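PDB 4KP2: methanogen homoaconitase large subunit from Methanocaldococcus jannaschii, which catalyses, as part of a heterotetramer with the small subunit HacB, the iron-sulfur-dependent interconversion of (R)-homocitrate and homoisocitrate through cis-homoaconitate. Local coordinates for residues A[172-184]-A[205-219]. Sequence-based numbering, arbitrary orientation.
Sequences VPKTIRVDIVGKN and ATYMAIEYGGEVVKN
Arg-177 lies beside Glu-211 and Val-178 beside Tyr-212 where strands 174-180 and 208-213 run parallel; Val-178 N gives a hydrogen bond to Glu-211 O (2.7 Å). Backbone bonds run from Ala-209 N to Lys-174 O at one end to Ile-180 N and Gly-213 O at the other. Past the strands, Val-216 N in the first turn of helix 215-219 binds Ile-180 O. The next loop is tied by Glu-215, whose OE1 takes Gly-182 N on its anti lone pair.

Charges gather on one face. Arg-177 grips Asp-179 side-on: NE lies 2.9 Å from OD1 of Asp-179, and NH2 binds OD2. Both oxygens are met from above the carboxylate plane. Arg-177 NH1 turns to Glu-211 OE2 at 2.8 Å, a bent, weak bond within a salt bridge; the guanidinium and Glu-211 carboxylate planes stand 78° apart. Tyr-280 OH also binds this OE2. Gly-213 CA sits over one guanidinium face, 3.4 Å from NH2 of Arg-177, where a side chain would collide. An alanine in place of Arg-177 would probably leave Asp-179 and Glu-211 without the cation between them.

On the face of Ile-176, Val-178 and Ile-210 contacts are mainly apolar. Ile-176 CG2 touches Ile-210 CD1 at 3.6 Å. Ile-180 reaches on to the helix: CG1, anti to its carbonyl carbon (chi1 -51°), extends to bring CD1 to Tyr-212 CD1 and Val-217 CG2, while CG2 meets Val-216 CB. Helix 189-200 packs on Val-178 and Ile-180, completing a beta-alpha-beta crossover unit of the aconitase-family fold.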
# COMPACT_ATOMS: atom_id res chain seq x y z
N VAL A 172 -39.22 -6.63 11.32
CA VAL A 172 -39.37 -6.88 9.89
C VAL A 172 -39.70 -5.59 9.16
O VAL A 172 -40.76 -5.00 9.38
CB VAL A 172 -40.46 -7.93 9.60
CG1 VAL A 172 -40.56 -8.18 8.10
CG2 VAL A 172 -40.16 -9.22 10.34
N PRO A 173 -38.79 -5.14 8.29
CA PRO A 173 -38.88 -3.84 7.63
C PRO A 173 -39.89 -3.82 6.49
O PRO A 173 -40.25 -4.87 5.96
CB PRO A 173 -37.48 -3.64 7.08
CG PRO A 173 -37.01 -5.02 6.77
CD PRO A 173 -37.59 -5.89 7.86
N LYS A 174 -40.34 -2.62 6.13
CA LYS A 174 -41.16 -2.44 4.94
C LYS A 174 -40.24 -2.49 3.73
O LYS A 174 -39.03 -2.35 3.86
CB LYS A 174 -41.90 -1.11 5.00
CG LYS A 174 -42.86 -0.99 6.18
CD LYS A 174 -43.50 0.39 6.24
CE LYS A 174 -44.45 0.51 7.43
NZ LYS A 174 -45.03 1.88 7.53
N THR A 175 -40.82 -2.71 2.55
CA THR A 175 -40.01 -2.88 1.35
C THR A 175 -40.35 -1.90 0.24
O THR A 175 -41.45 -1.91 -0.31
CB THR A 175 -40.13 -4.31 0.80
OG1 THR A 175 -39.60 -5.24 1.75
CG2 THR A 175 -39.37 -4.44 -0.51
N ILE A 176 -39.39 -1.05 -0.10
CA ILE A 176 -39.50 -0.19 -1.27
C ILE A 176 -38.97 -0.95 -2.49
O ILE A 176 -37.76 -1.17 -2.63
CB ILE A 176 -38.77 1.15 -1.07
CG1 ILE A 176 -38.49 1.84 -2.41
CG2 ILE A 176 -37.48 0.95 -0.29
CD1 ILE A 176 -39.72 2.37 -3.10
N ARG A 177 -39.89 -1.38 -3.34
CA ARG A 177 -39.54 -2.15 -4.53
C ARG A 177 -38.94 -1.25 -5.60
O ARG A 177 -39.52 -0.22 -5.95
CB ARG A 177 -40.77 -2.86 -5.07
CG ARG A 177 -40.60 -3.44 -6.46
CD ARG A 177 -39.80 -4.73 -6.45
NE ARG A 177 -39.69 -5.29 -7.79
CZ ARG A 177 -39.27 -6.52 -8.06
NH1 ARG A 177 -38.92 -7.33 -7.08
NH2 ARG A 177 -39.20 -6.94 -9.32
N VAL A 178 -37.79 -1.65 -6.13
CA VAL A 178 -37.13 -0.88 -7.18
C VAL A 178 -36.95 -1.73 -8.43
O VAL A 178 -36.02 -2.53 -8.53
CB VAL A 178 -35.75 -0.36 -6.72
CG1 VAL A 178 -35.10 0.47 -7.82
CG2 VAL A 178 -35.90 0.47 -5.45
N ASP A 179 -37.86 -1.55 -9.39
CA ASP A 179 -37.76 -2.24 -10.67
C ASP A 179 -36.89 -1.44 -11.64
O ASP A 179 -37.14 -0.26 -11.88
CB ASP A 179 -39.15 -2.46 -11.28
CG ASP A 179 -39.92 -3.57 -10.60
OD1 ASP A 179 -40.68 -3.28 -9.65
OD2 ASP A 179 -39.76 -4.74 -11.01
N ILE A 180 -35.87 -2.10 -12.18
CA ILE A 180 -34.99 -1.46 -13.14
C ILE A 180 -35.13 -2.10 -14.51
O ILE A 180 -34.72 -3.25 -14.71
CB ILE A 180 -33.52 -1.53 -12.68
CG1 ILE A 180 -33.39 -1.02 -11.25
CG2 ILE A 180 -32.63 -0.73 -13.62
CD1 ILE A 180 -31.97 -1.06 -10.72
N VAL A 181 -35.71 -1.37 -15.45
CA VAL A 181 -35.96 -1.89 -16.79
C VAL A 181 -35.35 -1.00 -17.86
O VAL A 181 -35.00 0.15 -17.60
CB VAL A 181 -37.47 -2.04 -17.06
CG1 VAL A 181 -38.08 -3.08 -16.12
CG2 VAL A 181 -38.17 -0.70 -16.92
N GLY A 182 -35.23 -1.54 -19.07
CA GLY A 182 -34.64 -0.81 -20.18
C GLY A 182 -33.31 -1.41 -20.58
O GLY A 182 -32.90 -2.45 -20.06
N LYS A 183 -32.62 -0.75 -21.52
CA LYS A 183 -31.32 -1.24 -21.98
C LYS A 183 -30.32 -0.12 -22.28
O LYS A 183 -30.65 0.86 -22.95
CB LYS A 183 -31.49 -2.14 -23.21
CG LYS A 183 -31.86 -3.57 -22.87
CD LYS A 183 -30.78 -4.24 -22.04
CE LYS A 183 -31.32 -5.44 -21.28
NZ LYS A 183 -32.35 -5.03 -20.28
N ASN A 184 -29.11 -0.29 -21.77
CA ASN A 184 -28.03 0.66 -22.00
C ASN A 184 -26.68 -0.01 -21.79
O ASN A 184 -26.42 -0.59 -20.74
CB ASN A 184 -28.16 1.86 -21.06
CG ASN A 184 -27.33 3.05 -21.51
OD1 ASN A 184 -26.33 2.90 -22.20
ND2 ASN A 184 -27.75 4.25 -21.11
N ALA A 205 -35.46 5.91 2.39
CA ALA A 205 -35.60 4.47 2.57
C ALA A 205 -35.28 4.05 3.99
O ALA A 205 -34.99 2.89 4.26
CB ALA A 205 -34.71 3.73 1.58
N THR A 206 -35.34 5.01 4.91
CA THR A 206 -35.01 4.76 6.31
C THR A 206 -35.98 3.76 6.94
O THR A 206 -37.18 3.80 6.67
CB THR A 206 -34.99 6.06 7.13
OG1 THR A 206 -34.33 7.09 6.38
CG2 THR A 206 -34.26 5.86 8.45
N TYR A 207 -35.44 2.86 7.76
CA TYR A 207 -36.21 1.80 8.40
C TYR A 207 -36.87 0.86 7.40
O TYR A 207 -37.83 0.16 7.73
CB TYR A 207 -37.28 2.37 9.35
CG TYR A 207 -36.81 3.54 10.19
CD1 TYR A 207 -35.87 3.37 11.19
CD2 TYR A 207 -37.34 4.81 9.99
CE1 TYR A 207 -35.45 4.44 11.97
CE2 TYR A 207 -36.93 5.89 10.76
CZ TYR A 207 -35.98 5.69 11.75
OH TYR A 207 -35.57 6.76 12.51
N MET A 208 -36.36 0.84 6.17
CA MET A 208 -36.96 0.04 5.11
C MET A 208 -35.92 -0.76 4.34
O MET A 208 -34.72 -0.48 4.41
CB MET A 208 -37.75 0.93 4.15
CG MET A 208 -38.92 1.65 4.78
SD MET A 208 -39.76 2.75 3.63
CE MET A 208 -40.18 1.60 2.33
N ALA A 209 -36.38 -1.77 3.61
CA ALA A 209 -35.50 -2.63 2.82
C ALA A 209 -35.64 -2.34 1.33
O ALA A 209 -36.72 -1.99 0.86
CB ALA A 209 -35.80 -4.09 3.11
N ILE A 210 -34.54 -2.49 0.60
CA ILE A 210 -34.54 -2.25 -0.83
C ILE A 210 -34.63 -3.56 -1.61
O ILE A 210 -33.83 -4.47 -1.39
CB ILE A 210 -33.27 -1.51 -1.28
CG1 ILE A 210 -32.95 -0.35 -0.34
CG2 ILE A 210 -33.42 -1.02 -2.71
CD1 ILE A 210 -33.88 0.83 -0.48
N GLU A 211 -35.60 -3.65 -2.51
CA GLU A 211 -35.75 -4.84 -3.34
C GLU A 211 -35.59 -4.51 -4.81
O GLU A 211 -36.48 -3.94 -5.44
CB GLU A 211 -37.12 -5.49 -3.09
CG GLU A 211 -37.37 -6.74 -3.92
CD GLU A 211 -38.66 -7.44 -3.56
OE1 GLU A 211 -39.16 -7.22 -2.43
OE2 GLU A 211 -39.19 -8.20 -4.39
N TYR A 212 -34.43 -4.88 -5.37
CA TYR A 212 -34.16 -4.63 -6.77
C TYR A 212 -34.73 -5.72 -7.66
O TYR A 212 -34.63 -6.91 -7.35
CB TYR A 212 -32.65 -4.51 -7.02
CG TYR A 212 -31.98 -3.38 -6.27
CD1 TYR A 212 -32.03 -2.07 -6.75
CD2 TYR A 212 -31.29 -3.61 -5.09
CE1 TYR A 212 -31.42 -1.04 -6.08
CE2 TYR A 212 -30.68 -2.58 -4.41
CZ TYR A 212 -30.74 -1.30 -4.90
OH TYR A 212 -30.13 -0.28 -4.22
N GLY A 213 -35.34 -5.31 -8.77
CA GLY A 213 -35.90 -6.25 -9.72
C GLY A 213 -35.92 -5.66 -11.12
O GLY A 213 -35.44 -4.54 -11.33
N GLY A 214 -36.47 -6.40 -12.07
CA GLY A 214 -36.56 -5.93 -13.43
C GLY A 214 -35.60 -6.65 -14.36
O GLY A 214 -34.76 -7.43 -13.92
N GLU A 215 -35.73 -6.38 -15.65
CA GLU A 215 -34.93 -7.04 -16.68
C GLU A 215 -33.44 -6.72 -16.56
O GLU A 215 -32.60 -7.55 -16.90
CB GLU A 215 -35.45 -6.67 -18.07
CG GLU A 215 -35.51 -5.18 -18.34
CD GLU A 215 -36.28 -4.84 -19.60
OE1 GLU A 215 -36.27 -3.66 -20.01
OE2 GLU A 215 -36.91 -5.76 -20.18
N VAL A 216 -33.13 -5.52 -16.09
CA VAL A 216 -31.74 -5.10 -15.94
C VAL A 216 -31.06 -5.85 -14.81
O VAL A 216 -29.96 -6.39 -14.97
CB VAL A 216 -31.63 -3.59 -15.69
CG1 VAL A 216 -30.18 -3.18 -15.49
CG2 VAL A 216 -32.25 -2.81 -16.85
N VAL A 217 -31.71 -5.89 -13.65
CA VAL A 217 -31.19 -6.60 -12.49
C VAL A 217 -31.11 -8.09 -12.77
O VAL A 217 -30.16 -8.77 -12.35
CB VAL A 217 -32.06 -6.35 -11.24
CG1 VAL A 217 -31.49 -7.09 -10.04
CG2 VAL A 217 -32.15 -4.86 -10.95
N LYS A 218 -32.10 -8.60 -13.49
CA LYS A 218 -32.15 -10.02 -13.85
C LYS A 218 -31.00 -10.40 -14.78
O LYS A 218 -30.52 -11.53 -14.76
CB LYS A 218 -33.49 -10.34 -14.51
CG LYS A 218 -33.72 -11.82 -14.79
CD LYS A 218 -33.88 -12.61 -13.50
CE LYS A 218 -34.21 -14.07 -13.79
NZ LYS A 218 -34.46 -14.84 -12.55
N ASN A 219 -30.57 -9.44 -15.60
CA ASN A 219 -29.48 -9.68 -16.55
C ASN A 219 -28.11 -9.33 -15.98
O ASN A 219 -27.08 -9.64 -16.59
CB ASN A 219 -29.73 -8.91 -17.85
CG ASN A 219 -30.90 -9.47 -18.64
OD1 ASN A 219 -31.12 -10.68 -18.67
ND2 ASN A 219 -31.66 -8.58 -19.27